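PDB 5Y5A: KLLA0F20702p from Kluyveromyces lactis, which is the telomerase protein Est1, which probably helps bring telomerase to chromosome ends by binding the telomere protein Cdc13. Local coordinates for residues T276-D281 / K288-S293; S452-T457 / K543-N548. All coordinates share one frame; numbering follows the deposited sequence.

Contact 1 (T276-D281 / K288-S293); sequences TNLLGD and KKLLNS
L290 drives this contact, reaching from the helix 285-298 to lie against L278 and L279 in the last turn of the helix 271-279. The backbones come closest where it does so, with the CA atoms of L278 and L290 7.1 Å apart. CG of L290 stands anti to its own backbone N (chi1 171°), and this sends the branched end across to the other helix, where CD2 does two jobs. It comes up in front of the backbone oxygen of L278, 3.6 Å from CD2 to O, and it meets CD2 of L279, 3.7 Å between the two CD2 atoms. Further back along the same side chain, CB of L290 takes CD1 of L278 at 4.0 Å, the two leucines crossing at about a right angle. L279 starts in the other direction, its CB leaving the backbone away from the helix 285-298, and its CD2 branch alone bends back to touch L290. The helix stops right here: T276 O receives G280 N at 2.7 Å and D281 N at 2.8 Å, and G280 is the first residue to drop out of helical geometry. A hydrogen bond from L286 N to N277 OD1 bridges the two helices across the short linker. L278 also packs on F251 and A255 of helix 251-263, and L290 on F315 of helix 306-315. No hydrogen bond spans the two segments. Successive helices of this all-helical region, which belongs to the Est1 DNA/RNA-binding family, are therefore joined here by buried leucine methyls, with one methyl against a carbonyl oxygen, and the contact is dispersive, not a matter of directional polar pairing.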
loop_
_atom_site.group_PDB
_atom_site.type_symbol
_atom_site.label_atom_id
_atom_site.label_comp_id
_atom_site.label_asym_id
_atom_site.label_seq_id
_atom_site.Cartn_x
_atom_site.Cartn_y
_atom_site.Cartn_z
ATOM N N THR A 276 -4.366 6.568 -12.976
ATOM C CA THR A 276 -4.394 7.156 -14.314
ATOM C C THR A 276 -4.811 8.628 -14.270
ATOM O O THR A 276 -4.291 9.453 -15.020
ATOM C CB THR A 276 -5.352 6.367 -15.220
ATOM O OG1 THR A 276 -4.948 4.996 -15.226
ATOM C CG2 THR A 276 -5.333 6.897 -16.646
ATOM N N ASN A 277 -5.737 8.945 -13.374
ATOM C CA ASN A 277 -6.204 10.311 -13.201
ATOM C C ASN A 277 -5.047 11.192 -12.732
ATOM O O ASN A 277 -4.965 12.367 -13.085
ATOM C CB ASN A 277 -7.368 10.354 -12.209
ATOM C CG ASN A 277 -8.072 11.709 -12.169
ATOM O OD1 ASN A 277 -7.765 12.557 -11.330
ATOM N ND2 ASN A 277 -9.034 11.908 -13.073
ATOM N N LEU A 278 -4.137 10.594 -11.968
ATOM C CA LEU A 278 -2.978 11.297 -11.429
ATOM C C LEU A 278 -1.814 11.414 -12.416
ATOM O O LEU A 278 -1.161 12.458 -12.495
ATOM C CB LEU A 278 -2.495 10.597 -10.153
ATOM C CG LEU A 278 -1.233 11.139 -9.471
ATOM C CD1 LEU A 278 -1.367 12.620 -9.129
ATOM C CD2 LEU A 278 -0.923 10.332 -8.216
ATOM N N LEU A 279 -1.546 10.349 -13.165
ATOM C CA LEU A 279 -0.313 10.292 -13.948
ATOM C C LEU A 279 -0.508 10.174 -15.446
ATOM O O LEU A 279 0.451 10.326 -16.198
ATOM C CB LEU A 279 0.550 9.107 -13.492
ATOM C CG LEU A 279 1.055 9.154 -12.055
ATOM C CD1 LEU A 279 1.761 7.847 -11.701
ATOM C CD2 LEU A 279 1.981 10.351 -11.869
ATOM N N GLY A 280 -1.730 9.887 -15.888
ATOM C CA GLY A 280 -1.925 9.541 -17.282
ATOM C C GLY A 280 -2.939 10.344 -18.064
ATOM O O GLY A 280 -2.885 10.386 -19.293
ATOM N N ASP A 281 -3.861 10.973 -17.350
ATOM C CA ASP A 281 -4.919 11.770 -17.947
ATOM C C ASP A 281 -4.568 13.268 -17.970
ATOM O O ASP A 281 -4.562 13.919 -16.924
ATOM C CB ASP A 281 -6.215 11.543 -17.165
ATOM C CG ASP A 281 -7.431 12.120 -17.856
ATOM O OD1 ASP A 281 -7.277 12.868 -18.846
ATOM O OD2 ASP A 281 -8.552 11.829 -17.383
ATOM N N LYS A 288 -3.491 17.557 -13.069
ATOM C CA LYS A 288 -3.308 19.004 -13.175
ATOM C C LYS A 288 -2.723 19.559 -11.882
ATOM O O LYS A 288 -1.891 20.457 -11.906
ATOM C CB LYS A 288 -4.633 19.709 -13.495
ATOM C CG LYS A 288 -5.193 19.456 -14.891
ATOM C CD LYS A 288 -6.554 20.145 -15.045
ATOM C CE LYS A 288 -7.111 20.018 -16.460
ATOM N NZ LYS A 288 -8.537 20.476 -16.557
ATOM N N LYS A 289 -3.169 19.005 -10.761
ATOM C CA LYS A 289 -2.641 19.372 -9.458
ATOM C C LYS A 289 -1.190 18.944 -9.315
ATOM O O LYS A 289 -0.377 19.687 -8.769
ATOM C CB LYS A 289 -3.486 18.753 -8.349
ATOM C CG LYS A 289 -4.837 19.421 -8.197
ATOM C CD LYS A 289 -5.683 18.714 -7.167
ATOM C CE LYS A 289 -6.973 19.471 -6.934
ATOM N NZ LYS A 289 -7.826 18.742 -5.967
ATOM N N LEU A 290 -0.869 17.749 -9.809
ATOM C CA LEU A 290 0.505 17.260 -9.794
ATOM C C LEU A 290 1.418 18.250 -10.499
ATOM O O LEU A 290 2.510 18.562 -10.020
ATOM C CB LEU A 290 0.611 15.881 -10.459
ATOM C CG LEU A 290 2.027 15.337 -10.697
ATOM C CD1 LEU A 290 2.838 15.248 -9.386
ATOM C CD2 LEU A 290 1.957 13.974 -11.372
ATOM N N LEU A 291 0.964 18.749 -11.638
ATOM C CA LEU A 291 1.763 19.695 -12.407
ATOM C C LEU A 291 1.973 21.007 -11.636
ATOM O O LEU A 291 3.042 21.615 -11.717
ATOM C CB LEU A 291 1.110 19.950 -13.770
ATOM C CG LEU A 291 1.718 19.085 -14.884
ATOM C CD1 LEU A 291 1.762 17.618 -14.489
ATOM C CD2 LEU A 291 0.995 19.263 -16.210
ATOM N N ASN A 292 0.964 21.423 -10.875
ATOM C CA ASN A 292 1.087 22.602 -10.024
ATOM C C ASN A 292 2.118 22.400 -8.920
ATOM O O ASN A 292 2.895 23.307 -8.619
ATOM C CB ASN A 292 -0.264 22.968 -9.418
ATOM C CG ASN A 292 -1.217 23.544 -10.442
ATOM O OD1 ASN A 292 -0.797 23.991 -11.508
ATOM N ND2 ASN A 292 -2.504 23.550 -10.117
ATOM N N SER A 293 2.115 21.211 -8.325
ATOM C CA SER A 293 3.098 20.844 -7.319
ATOM C C SER A 293 4.503 20.863 -7.900
ATOM O O SER A 293 5.434 21.373 -7.278
ATOM C CB SER A 293 2.798 19.455 -6.748
ATOM O OG SER A 293 1.692 19.497 -5.875
#

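Contact 2 (S452-T457 / K543-N548); sequences SMVNLT and KFLEKN
L545 overlaps V454 with both of its methyls: CD2 lies 4.1 Å and CD1 4.2 Å from CG2 of V454, so that one valine methyl faces the leucine fork. The two side chains cross at about a right angle. CD1 of L545 also comes within 4.2 Å of OG1 of T457, one turn further along the helix 447-462. That hydroxyl is occupied by N541 ND2, one turn before L545, so a polar link runs beside the apolar one. M453 sets out toward the other helix, yet its chi1 of -74° and the bends that follow carry the sulfur aside, and both M453 and F544 pack on M430. Beyond L545, N548 folds back toward the helix 526-546. Its side-chain ND2 donates to L545 O at 2.6 Å, in the carbonyl plane on a lone pair and with an N-H...O angle of 155°, while its backbone N reaches the same oxygen at 3.2 Å. N548 ND2 also bonds F552 O, tying this segment to the strand 552-555. Around the contact, Y561 of strand 560-563 covers V454, T457 and L545 together, F544 stacks on H444 of helix 437-444, and helices 385-410 and 421-433 back the M453 side.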
loop_
_atom_site.group_PDB
_atom_site.type_symbol
_atom_site.label_atom_id
_atom_site.label_comp_id
_atom_site.label_asym_id
_atom_site.label_seq_id
_atom_site.Cartn_x
_atom_site.Cartn_y
_atom_site.Cartn_z
ATOM N N SER A 452 26.554 -5.058 -8.894
ATOM C CA SER A 452 26.120 -4.471 -7.623
ATOM C C SER A 452 25.848 -5.525 -6.550
ATOM O O SER A 452 26.238 -5.359 -5.401
ATOM C CB SER A 452 24.865 -3.612 -7.834
ATOM O OG SER A 452 25.213 -2.347 -8.374
ATOM N N MET A 453 25.180 -6.609 -6.929
ATOM C CA MET A 453 24.849 -7.660 -5.969
ATOM C C MET A 453 26.083 -8.420 -5.521
ATOM O O MET A 453 26.164 -8.861 -4.378
ATOM C CB MET A 453 23.821 -8.628 -6.561
ATOM C CG MET A 453 22.413 -8.032 -6.636
ATOM S SD MET A 453 21.978 -7.057 -5.178
ATOM C CE MET A 453 21.447 -8.316 -4.037
ATOM N N VAL A 454 27.038 -8.577 -6.432
ATOM C CA VAL A 454 28.336 -9.170 -6.107
ATOM C C VAL A 454 29.075 -8.349 -5.043
ATOM O O VAL A 454 29.589 -8.902 -4.061
ATOM C CB VAL A 454 29.211 -9.299 -7.375
ATOM C CG1 VAL A 454 30.689 -9.444 -7.008
ATOM C CG2 VAL A 454 28.718 -10.467 -8.242
ATOM N N ASN A 455 29.117 -7.030 -5.234
ATOM C CA ASN A 455 29.761 -6.126 -4.271
ATOM C C ASN A 455 29.085 -6.185 -2.910
ATOM O O ASN A 455 29.753 -6.248 -1.882
ATOM C CB ASN A 455 29.745 -4.679 -4.773
ATOM C CG ASN A 455 30.610 -4.477 -5.989
ATOM O OD1 ASN A 455 31.495 -5.284 -6.271
ATOM N ND2 ASN A 455 30.364 -3.397 -6.721
ATOM N N LEU A 456 27.754 -6.174 -2.917
ATOM C CA LEU A 456 26.984 -6.224 -1.681
ATOM C C LEU A 456 27.173 -7.570 -0.995
ATOM O O LEU A 456 27.436 -7.635 0.202
ATOM C CB LEU A 456 25.490 -5.973 -1.951
ATOM C CG LEU A 456 24.657 -5.906 -0.674
ATOM C CD1 LEU A 456 25.186 -4.777 0.217
ATOM C CD2 LEU A 456 23.176 -5.716 -0.977
ATOM N N THR A 457 27.049 -8.646 -1.767
ATOM C CA THR A 457 27.184 -9.984 -1.216
ATOM C C THR A 457 28.580 -10.164 -0.623
ATOM O O THR A 457 28.718 -10.714 0.472
ATOM C CB THR A 457 26.897 -11.066 -2.281
ATOM O OG1 THR A 457 25.650 -10.772 -2.927
ATOM C CG2 THR A 457 26.804 -12.448 -1.649
ATOM N N LYS A 543 21.764 -17.803 -4.418
ATOM C CA LYS A 543 20.886 -18.549 -5.319
ATOM C C LYS A 543 20.740 -17.782 -6.622
ATOM O O LYS A 543 20.747 -18.367 -7.702
ATOM C CB LYS A 543 19.506 -18.792 -4.699
ATOM C CG LYS A 543 19.501 -19.658 -3.449
ATOM C CD LYS A 543 19.970 -21.074 -3.713
ATOM C CE LYS A 543 18.921 -21.896 -4.434
ATOM N NZ LYS A 543 19.374 -23.308 -4.595
ATOM N N PHE A 544 20.613 -16.463 -6.515
ATOM C CA PHE A 544 20.474 -15.625 -7.697
ATOM C C PHE A 544 21.698 -15.688 -8.594
ATOM O O PHE A 544 21.586 -15.770 -9.818
ATOM C CB PHE A 544 20.230 -14.175 -7.310
ATOM C CG PHE A 544 20.312 -13.228 -8.469
ATOM C CD1 PHE A 544 19.265 -13.128 -9.373
ATOM C CD2 PHE A 544 21.439 -12.447 -8.667
ATOM C CE1 PHE A 544 19.338 -12.267 -10.450
ATOM C CE2 PHE A 544 21.517 -11.580 -9.741
ATOM C CZ PHE A 544 20.462 -11.490 -10.637
ATOM N N LEU A 545 22.867 -15.622 -7.974
ATOM C CA LEU A 545 24.119 -15.515 -8.701
ATOM C C LEU A 545 24.485 -16.830 -9.354
ATOM O O LEU A 545 25.265 -16.861 -10.308
ATOM C CB LEU A 545 25.235 -15.057 -7.763
ATOM C CG LEU A 545 25.155 -13.570 -7.402
ATOM C CD1 LEU A 545 26.172 -13.200 -6.332
ATOM C CD2 LEU A 545 25.345 -12.702 -8.646
ATOM N N GLU A 546 23.904 -17.911 -8.843
ATOM C CA GLU A 546 24.187 -19.246 -9.347
ATOM C C GLU A 546 24.077 -19.313 -10.869
ATOM O O GLU A 546 24.928 -19.898 -11.525
ATOM C CB GLU A 546 23.250 -20.272 -8.710
ATOM C CG GLU A 546 23.727 -21.709 -8.868
ATOM C CD GLU A 546 22.592 -22.723 -8.885
ATOM O OE1 GLU A 546 21.414 -22.307 -8.937
ATOM O OE2 GLU A 546 22.883 -23.941 -8.847
ATOM N N LYS A 547 23.053 -18.684 -11.437
ATOM C CA LYS A 547 22.850 -18.764 -12.878
ATOM C C LYS A 547 22.878 -17.406 -13.580
ATOM O O LYS A 547 22.188 -17.211 -14.580
ATOM C CB LYS A 547 21.526 -19.477 -13.169
ATOM C CG LYS A 547 21.517 -20.932 -12.714
ATOM C CD LYS A 547 20.151 -21.581 -12.868
ATOM C CE LYS A 547 20.234 -23.081 -12.596
ATOM N NZ LYS A 547 18.926 -23.771 -12.785
ATOM N N ASN A 548 23.673 -16.470 -13.064
ATOM C CA ASN A 548 23.818 -15.175 -13.723
ATOM C C ASN A 548 24.541 -15.376 -15.051
ATOM O O ASN A 548 25.271 -16.347 -15.216
ATOM C CB ASN A 548 24.566 -14.163 -12.829
ATOM C CG ASN A 548 26.078 -14.385 -12.809
ATOM O OD1 ASN A 548 26.806 -13.845 -13.645
ATOM N ND2 ASN A 548 26.554 -15.172 -11.848
#

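Overall arrangement
Contact 1 and contact 2 are separate pieces of packing, one after the other along the chain, with about 38 Å between their centres and about 26 Å between their nearest atoms. Contact 1 joins neighbouring helices across a short linker, and its centre is about 19 Å from the centre of the chain. Contact 2 joins segments with 85 residues between them in sequence; its centre, about 29 Å from that of the chain, sits further out, beside the small two-stranded sheet. The bound peptide, presumably from Cdc13, is next to contact 2: K547 forms a salt bridge to an acidic side chain of it, and K543 packs on one of its aromatic side chains.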